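PDB 4XUK: putative hydrolase from Acinetobacter sp. NBRC 100985, which probably hydrolyses organophosphate triesters and lactones at a two-zinc centre of the metallo-beta-lactamase type. Local coordinates for residues Ile34-Gln37 / Gln38-Ile42; Pro143-Ala146 / Ala147-Pro150; Gly159-Glu162 / Lys163-Ala167; Lys249-Ala252 / Asn253-Lys256. The protein carries 2 engineered substitutions. All coordinates share one frame; numbering follows the deposited sequence.

Interaction 1 (Ile34-Gln37 / Gln38-Ile42); sequences IPQQ and QVHEI
The imidazole of His40 and the side-chain amide of Gln36, one helical turn apart at the start of helix 36-45, stand almost perpendicular, their planes 87° apart. The backbone O of Gln36 approaches the ring obliquely, 3.2 Å from CD2 of His40. A water joins the two polar ends: it donates to OE1 of Gln36 at 2.6 Å and is hydrogen-bonded to NE2 of His40 at 2.7 Å. The Gln36 chain folds back at chi2 (-64°), bringing its amide alongside Val39 and up to this water, while its NE2 bonds to the carbonyl of Pro28. ND1 of His40 is held by Asp49.

The amide of Gln38 lies against the ring of Pro35, with NE2 of Gln38 3.5 Å from CG of Pro35, and its OE1 turns to Arg229. Pro35 is the N-cap residue; proline suits the place because its ring holds phi at -59° and the helix does not use the N-cap's own N-H. Its O accepts a bond from N of Val39 (3.2 Å) and a weak one from N of Gln38. On the buried side, CG2 of Ile34 meets CG2 of Val39 at 3.5 Å, a beta-branched pair facing helix 225-228 and its adjoining loop.

With Asp49 on one nitrogen and water on the other, the imidazole is fixed in rotation, and the nearby carboxylate would probably favour a proton on ND1.

Interaction 2 (Pro143-Ala146 / Ala147-Pro150); sequences PKQA and AKLP
Lys148 closes the turn: its CB sits 3.3 Å from the backbone O of Gln145, and its N donates to the same oxygen at 2.9 Å. The bond is bent, 133° at the hydrogen, and the donor stands well above the carbonyl plane, 61° out of it, away from either lone pair. The amide of Gln145 meets the lysine at about a right angle, OE1 of Gln145 lying 3.6 Å from CB of Lys148. It reaches there because its CG is anti to the backbone N (chi1 -176°) and the chain then bends at the next bond.

From CG onward the Lys148 chain is extended and runs past the carbonyl of Lys144, with CG of Lys148 3.5 Å from O of Lys144. The long methylenes suit an exposed run across backbone; NZ of Lys144 and NZ of Lys148 are 4.6 Å apart, and these like charges should repel mildly. The backbone bond makes Gln145-Lys148 a type I beta-turn, within the loop that links helix 134-141 to helix 151-173 in the metallo-beta-lactamase fold.

Farther out, a water donates to O of Pro143 and receives a weak bond from N of Ala147. The small Ala146 packs on Tyr157 and Leu158 of helix 151-173, and both Gln145 and Leu149 also touch Tyr157. OD1 of Asp142 accepts from N of Lys144, while NE2 of Gln154 bonds to O of Leu149.

Interaction 3 (Gly159-Glu162 / Lys163-Ala167); sequences GTVE and KIKQA
The backbone here is regular alpha-helix, its i to i+4 bonds running from N of Ile164 to O of Thr160 (2.9 Å), N of Lys165 to O of Val161 and N of Gln166 to O of Glu162, with a longer, weak one from N of Lys163 to O of Gly159. This is the middle of helix 151-173, a long helix of the metallo-beta-lactamase fold that packs against helix 134-141 and, through Thr160 and Lys163, touches Pro111 of the short helix that carries the zinc ligands Asp112 and His113.

On the buried side Thr160 and Ile164 run alongside each other in the same direction, and CD1 of Ile164 comes to 3.6 Å from OG1 of Thr160. With its CG1 beside the backbone N (chi1 -69°), Ile164 also lays that atom 3.2 Å from O of Thr160. Trp140 touches both residues and Val161; compact branched side chains suit a helix face pressed against a large indole.

Lys163 leaves on another side, its long chain letting NZ donate to the carbonyl of Cys79, a member of the disulfide with Cys115. OE2 of Glu162 is 5.4 Å from NZ of Lys165, too long for a salt bridge, though the opposite charges should attract weakly. Lys165 lays its CD and CE methylenes against Val161 at the exposed edge, with CG1 of Val161 3.7 Å from CE of Lys165.

Interaction 4 (Lys249-Ala252 / Asn253-Lys256); sequences KQFA and NFAK
Helix 240-257, near its C-terminal end, packs on the second beta-sheet of the metallo-beta-lactamase fold, and Phe251 and Phe254 lie on its buried side. Their rings meet obliquely, CD1 of Phe251 being 3.9 Å from CD2 of Phe254. Large flat side chains suit this buried side: Phe254 packs toward Thr274 in strand 271-275 and Ile216, while Phe251 packs on Phe227 of helix 225-228 and on Val220.

Ala255 sits where a small side chain fits against Thr274 and Tyr282. Gln250 bends at chi2 (-58°), so that its amide passes beside the Phe254 ring at 60° to it, with NE2 of Gln250 3.8 Å from CZ of Phe254. Asn253 runs alongside Gln250, their amide planes 86° apart, and its OD1 accepts bonds from Asn257 and Gln259, polar groups well suited to the helix end.

Four i to i+4 bonds carry the backbone through, among them N of Phe254 to O of Gln250 at 2.8 Å. That same oxygen also lies over one face of the Phe254 ring, off toward its rim, and is 3.0 Å from CG of Phe254.

All four contacts are local turns or helix segments that follow one another along the chain. The two-zinc site is built by His108, His110, Asp112, His113, His197, Asp218 and His265. Interaction 3 comes closer to it than interaction 4: the side chain of Thr160 is about 9 Å from a bound zinc ion, and the side chain of Phe251 is about 14 Å from a bound zinc ion. These two lie on opposite sides of the chain's centre, their own centres about 33 Å apart. Interaction 2 precedes interaction 3 by a few residues, and their nearest atoms are about 6 Å apart. Interaction 1 touches none of the others; its nearest atoms are about 12 Å from those of interaction 4.

Interaction 1 (Ile34-Gln37 / Gln38-Ile42)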
# COMPACT_ATOMS: atom_id res chain seq x y z
N ILE A 34 -16.31 -17.92 -14.77
CA ILE A 34 -14.89 -18.15 -14.95
C ILE A 34 -14.59 -19.42 -14.19
O ILE A 34 -15.09 -19.61 -13.09
CB ILE A 34 -14.05 -16.92 -14.48
CG1 ILE A 34 -12.54 -17.17 -14.64
CG2 ILE A 34 -14.41 -16.52 -13.05
CD1 ILE A 34 -11.71 -15.88 -14.78
N PRO A 35 -13.83 -20.34 -14.81
CA PRO A 35 -13.53 -21.59 -14.10
C PRO A 35 -12.82 -21.27 -12.81
O PRO A 35 -11.91 -20.43 -12.81
CB PRO A 35 -12.57 -22.30 -15.05
CG PRO A 35 -12.91 -21.76 -16.40
CD PRO A 35 -13.22 -20.31 -16.15
N GLN A 36 -13.24 -21.91 -11.72
CA GLN A 36 -12.65 -21.66 -10.41
C GLN A 36 -11.15 -21.92 -10.39
O GLN A 36 -10.42 -21.27 -9.63
CB GLN A 36 -13.37 -22.48 -9.34
CG GLN A 36 -14.67 -21.82 -8.86
CD GLN A 36 -14.40 -20.48 -8.18
OE1 GLN A 36 -13.74 -20.42 -7.14
NE2 GLN A 36 -14.91 -19.40 -8.76
N GLN A 37 -10.69 -22.85 -11.22
CA GLN A 37 -9.25 -23.12 -11.31
C GLN A 37 -8.48 -21.88 -11.78
O GLN A 37 -7.39 -21.60 -11.28
CB GLN A 37 -8.99 -24.31 -12.24
CG GLN A 37 -7.52 -24.77 -12.29
CD GLN A 37 -7.04 -25.41 -10.99
OE1 GLN A 37 -5.88 -25.26 -10.60
NE2 GLN A 37 -7.92 -26.14 -10.32
N GLN A 38 -9.05 -21.13 -12.72
CA GLN A 38 -8.39 -19.92 -13.23
C GLN A 38 -8.46 -18.79 -12.21
O GLN A 38 -7.55 -17.97 -12.12
CB GLN A 38 -9.01 -19.46 -14.56
CG GLN A 38 -8.68 -20.37 -15.73
CD GLN A 38 -9.51 -20.05 -16.96
OE1 GLN A 38 -9.92 -18.91 -17.17
NE2 GLN A 38 -9.78 -21.07 -17.77
N VAL A 39 -9.57 -18.74 -11.47
CA VAL A 39 -9.68 -17.82 -10.34
C VAL A 39 -8.54 -18.08 -9.37
O VAL A 39 -7.84 -17.15 -8.97
CB VAL A 39 -11.04 -17.95 -9.62
CG1 VAL A 39 -11.06 -17.15 -8.32
CG2 VAL A 39 -12.17 -17.51 -10.52
N HIS A 40 -8.34 -19.35 -9.01
CA HIS A 40 -7.26 -19.68 -8.08
C HIS A 40 -5.87 -19.42 -8.65
O HIS A 40 -4.97 -18.99 -7.91
CB HIS A 40 -7.42 -21.11 -7.54
CG HIS A 40 -8.55 -21.25 -6.57
ND1 HIS A 40 -8.59 -20.57 -5.37
CD2 HIS A 40 -9.70 -21.97 -6.64
CE1 HIS A 40 -9.71 -20.87 -4.74
NE2 HIS A 40 -10.40 -21.71 -5.48
N GLU A 41 -5.69 -19.65 -9.95
CA GLU A 41 -4.45 -19.26 -10.62
C GLU A 41 -4.16 -17.77 -10.45
O GLU A 41 -3.06 -17.37 -10.04
CB GLU A 41 -4.54 -19.61 -12.11
CG GLU A 41 -4.44 -21.11 -12.39
CD GLU A 41 -4.97 -21.48 -13.77
OE1 GLU A 41 -5.26 -22.68 -14.00
OE2 GLU A 41 -5.10 -20.57 -14.61
N ILE A 42 -5.15 -16.93 -10.74
CA ILE A 42 -4.95 -15.49 -10.63
C ILE A 42 -4.67 -15.08 -9.17
O ILE A 42 -3.76 -14.30 -8.91
CB ILE A 42 -6.13 -14.71 -11.26
CG1 ILE A 42 -6.19 -14.99 -12.77
CG2 ILE A 42 -5.98 -13.21 -11.03
CD1 ILE A 42 -7.51 -14.60 -13.44
O HOH W 1 -13.06 -22.37 -5.63

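Interaction 2 (Pro143-Ala146 / Ala147-Pro150)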
# COMPACT_ATOMS: atom_id res chain seq x y z
N PRO A 143 -41.97 0.89 -3.73
CA PRO A 143 -42.70 -0.23 -3.15
C PRO A 143 -43.21 -1.24 -4.17
O PRO A 143 -43.65 -2.26 -3.77
CB PRO A 143 -43.87 0.44 -2.48
CG PRO A 143 -44.02 1.71 -3.19
CD PRO A 143 -42.65 2.16 -3.49
N LYS A 144 -43.05 -0.94 -5.44
CA LYS A 144 -43.53 -1.77 -6.51
C LYS A 144 -42.45 -2.58 -7.13
O LYS A 144 -42.69 -3.45 -7.88
CB LYS A 144 -44.16 -0.91 -7.58
CG LYS A 144 -45.66 -0.80 -7.46
CD LYS A 144 -46.08 0.60 -7.18
CE LYS A 144 -46.47 1.32 -8.45
NZ LYS A 144 -45.55 1.06 -9.55
N GLN A 145 -41.24 -2.26 -6.80
CA GLN A 145 -40.09 -2.89 -7.43
C GLN A 145 -39.93 -4.36 -7.04
O GLN A 145 -39.45 -5.18 -7.83
CB GLN A 145 -38.82 -2.10 -7.08
CG GLN A 145 -37.58 -2.60 -7.76
CD GLN A 145 -37.69 -2.54 -9.27
OE1 GLN A 145 -37.45 -3.53 -9.95
NE2 GLN A 145 -38.05 -1.38 -9.80
N ALA A 146 -40.35 -4.68 -5.82
CA ALA A 146 -40.14 -6.02 -5.27
C ALA A 146 -40.84 -7.11 -6.07
O ALA A 146 -40.35 -8.23 -6.14
CB ALA A 146 -40.59 -6.06 -3.81
N ALA A 147 -42.00 -6.80 -6.65
CA ALA A 147 -42.71 -7.77 -7.47
C ALA A 147 -42.07 -7.90 -8.86
O ALA A 147 -42.26 -8.91 -9.54
CB ALA A 147 -44.19 -7.41 -7.59
N LYS A 148 -41.32 -6.87 -9.25
CA LYS A 148 -40.68 -6.82 -10.57
C LYS A 148 -39.39 -7.64 -10.66
O LYS A 148 -38.76 -7.71 -11.72
CB LYS A 148 -40.38 -5.37 -10.96
CG LYS A 148 -41.61 -4.47 -11.04
CD LYS A 148 -41.23 -3.08 -11.57
CE LYS A 148 -42.43 -2.13 -11.56
NZ LYS A 148 -42.03 -0.75 -11.96
N LEU A 149 -38.97 -8.26 -9.55
CA LEU A 149 -37.81 -9.14 -9.59
C LEU A 149 -38.16 -10.59 -9.20
O LEU A 149 -39.15 -10.83 -8.51
CB LEU A 149 -36.62 -8.58 -8.79
CG LEU A 149 -36.79 -7.65 -7.60
CD1 LEU A 149 -37.40 -8.43 -6.48
CD2 LEU A 149 -35.45 -7.11 -7.16
N PRO A 150 -37.36 -11.55 -9.70
CA PRO A 150 -37.60 -12.98 -9.46
C PRO A 150 -37.63 -13.31 -7.98
O PRO A 150 -36.92 -12.68 -7.20
CB PRO A 150 -36.39 -13.63 -10.12
CG PRO A 150 -36.02 -12.71 -11.22
CD PRO A 150 -36.29 -11.33 -10.69
O HOH W 2 -43.51 -4.90 -4.81

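Interaction 3 (Gly159-Glu162 / Lys163-Ala167)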
# COMPACT_ATOMS: atom_id res chain seq x y z
N GLY A 159 -34.67 -6.79 2.32
CA GLY A 159 -33.76 -6.68 3.44
C GLY A 159 -32.85 -5.47 3.32
O GLY A 159 -32.70 -4.71 4.28
N THR A 160 -32.23 -5.29 2.15
CA THR A 160 -31.42 -4.09 2.02
C THR A 160 -32.24 -2.80 1.93
O THR A 160 -31.80 -1.77 2.43
CB THR A 160 -30.28 -4.17 0.95
OG1 THR A 160 -30.44 -3.16 -0.05
CG2 THR A 160 -30.18 -5.52 0.32
N VAL A 161 -33.44 -2.86 1.35
CA VAL A 161 -34.32 -1.69 1.39
C VAL A 161 -34.51 -1.16 2.82
O VAL A 161 -34.43 0.06 3.06
CB VAL A 161 -35.70 -1.95 0.71
CG1 VAL A 161 -36.69 -0.85 1.06
CG2 VAL A 161 -35.53 -2.04 -0.79
N GLU A 162 -34.75 -2.04 3.76
CA GLU A 162 -34.89 -1.63 5.15
C GLU A 162 -33.65 -0.94 5.74
O GLU A 162 -33.75 0.04 6.37
CB GLU A 162 -35.34 -2.75 6.04
CG GLU A 162 -36.03 -2.26 7.28
CD GLU A 162 -37.54 -1.97 7.11
OE1 GLU A 162 -38.33 -2.61 7.77
OE2 GLU A 162 -37.93 -1.11 6.34
N LYS A 163 -32.50 -1.49 5.47
CA LYS A 163 -31.26 -0.86 5.93
C LYS A 163 -31.07 0.51 5.30
O LYS A 163 -30.61 1.46 5.95
CB LYS A 163 -30.06 -1.74 5.58
CG LYS A 163 -30.09 -3.16 6.15
CD LYS A 163 -28.97 -3.99 5.51
CE LYS A 163 -29.02 -5.47 5.87
NZ LYS A 163 -28.62 -5.73 7.27
N ILE A 164 -31.42 0.62 4.01
CA ILE A 164 -31.29 1.88 3.29
C ILE A 164 -32.20 2.93 3.92
O ILE A 164 -31.77 4.06 4.18
CB ILE A 164 -31.66 1.72 1.80
CG1 ILE A 164 -30.62 0.87 1.07
CG2 ILE A 164 -31.80 3.08 1.12
CD1 ILE A 164 -31.04 0.41 -0.33
N LYS A 165 -33.45 2.55 4.15
CA LYS A 165 -34.43 3.46 4.72
C LYS A 165 -34.02 3.95 6.10
O LYS A 165 -34.14 5.14 6.38
CB LYS A 165 -35.83 2.82 4.72
CG LYS A 165 -36.49 2.85 3.35
CD LYS A 165 -37.79 2.04 3.32
CE LYS A 165 -38.52 2.27 2.01
NZ LYS A 165 -39.84 1.59 2.02
N GLN A 166 -33.53 3.07 6.94
CA GLN A 166 -33.08 3.49 8.24
C GLN A 166 -31.91 4.47 8.22
O GLN A 166 -31.86 5.35 8.98
CB GLN A 166 -32.82 2.31 9.17
CG GLN A 166 -31.70 1.40 8.74
CD GLN A 166 -30.32 1.80 9.23
OE1 GLN A 166 -29.32 1.68 8.55
NE2 GLN A 166 -30.29 2.25 10.43
N ALA A 167 -31.00 4.31 7.29
CA ALA A 167 -29.85 5.19 7.23
C ALA A 167 -30.25 6.58 6.76
O ALA A 167 -29.76 7.58 7.29
CB ALA A 167 -28.80 4.61 6.32

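Interaction 4 (Lys249-Ala252 / Asn253-Lys256)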
# COMPACT_ATOMS: atom_id res chain seq x y z
N LYS A 249 -15.53 -0.41 -20.35
CA LYS A 249 -15.49 0.96 -20.86
C LYS A 249 -14.64 1.87 -19.99
O LYS A 249 -13.82 2.65 -20.51
CB LYS A 249 -16.90 1.54 -20.96
CG LYS A 249 -17.05 2.50 -22.12
CD LYS A 249 -17.45 3.87 -21.67
CE LYS A 249 -18.83 3.85 -21.06
NZ LYS A 249 -19.28 5.23 -20.75
N GLN A 250 -14.82 1.80 -18.68
CA GLN A 250 -14.14 2.73 -17.80
C GLN A 250 -12.65 2.40 -17.67
O GLN A 250 -11.82 3.31 -17.67
CB GLN A 250 -14.82 2.79 -16.42
CG GLN A 250 -16.26 3.33 -16.48
CD GLN A 250 -16.35 4.72 -17.08
OE1 GLN A 250 -17.27 5.03 -17.84
NE2 GLN A 250 -15.39 5.57 -16.75
N PHE A 251 -12.31 1.12 -17.59
CA PHE A 251 -10.91 0.72 -17.46
C PHE A 251 -10.13 1.09 -18.71
O PHE A 251 -8.95 1.45 -18.65
CB PHE A 251 -10.78 -0.79 -17.19
CG PHE A 251 -10.97 -1.17 -15.74
CD1 PHE A 251 -11.59 -0.30 -14.84
CD2 PHE A 251 -10.51 -2.39 -15.27
CE1 PHE A 251 -11.76 -0.66 -13.50
CE2 PHE A 251 -10.66 -2.76 -13.95
CZ PHE A 251 -11.29 -1.90 -13.06
N ALA A 252 -10.79 0.97 -19.86
CA ALA A 252 -10.17 1.38 -21.12
C ALA A 252 -9.85 2.86 -21.04
O ALA A 252 -8.72 3.27 -21.27
CB ALA A 252 -11.09 1.07 -22.29
N ASN A 253 -10.85 3.67 -20.70
CA ASN A 253 -10.66 5.10 -20.50
C ASN A 253 -9.52 5.41 -19.52
O ASN A 253 -8.65 6.23 -19.82
CB ASN A 253 -11.98 5.74 -20.04
CG ASN A 253 -11.81 7.14 -19.44
OD1 ASN A 253 -10.95 7.91 -19.86
ND2 ASN A 253 -12.65 7.46 -18.46
N PHE A 254 -9.51 4.74 -18.36
CA PHE A 254 -8.48 4.98 -17.33
C PHE A 254 -7.07 4.63 -17.80
O PHE A 254 -6.10 5.32 -17.47
CB PHE A 254 -8.78 4.19 -16.06
CG PHE A 254 -10.13 4.49 -15.44
CD1 PHE A 254 -10.76 5.70 -15.65
CD2 PHE A 254 -10.74 3.54 -14.64
CE1 PHE A 254 -12.00 5.95 -15.07
CE2 PHE A 254 -11.98 3.79 -14.05
CZ PHE A 254 -12.61 4.99 -14.26
N ALA A 255 -6.95 3.53 -18.53
CA ALA A 255 -5.65 3.10 -19.04
C ALA A 255 -5.07 4.08 -20.06
O ALA A 255 -3.88 4.38 -20.02
CB ALA A 255 -5.74 1.69 -19.62
N LYS A 256 -5.91 4.54 -20.94
CA LYS A 256 -5.53 5.49 -21.92
C LYS A 256 -5.25 6.91 -21.36
O LYS A 256 -4.32 7.54 -21.71
CB LYS A 256 -6.62 5.54 -22.95
CG LYS A 256 -6.37 6.48 -24.08
CD LYS A 256 -7.55 7.38 -24.29
CE LYS A 256 -8.21 7.14 -25.62
NZ LYS A 256 -8.03 8.30 -26.54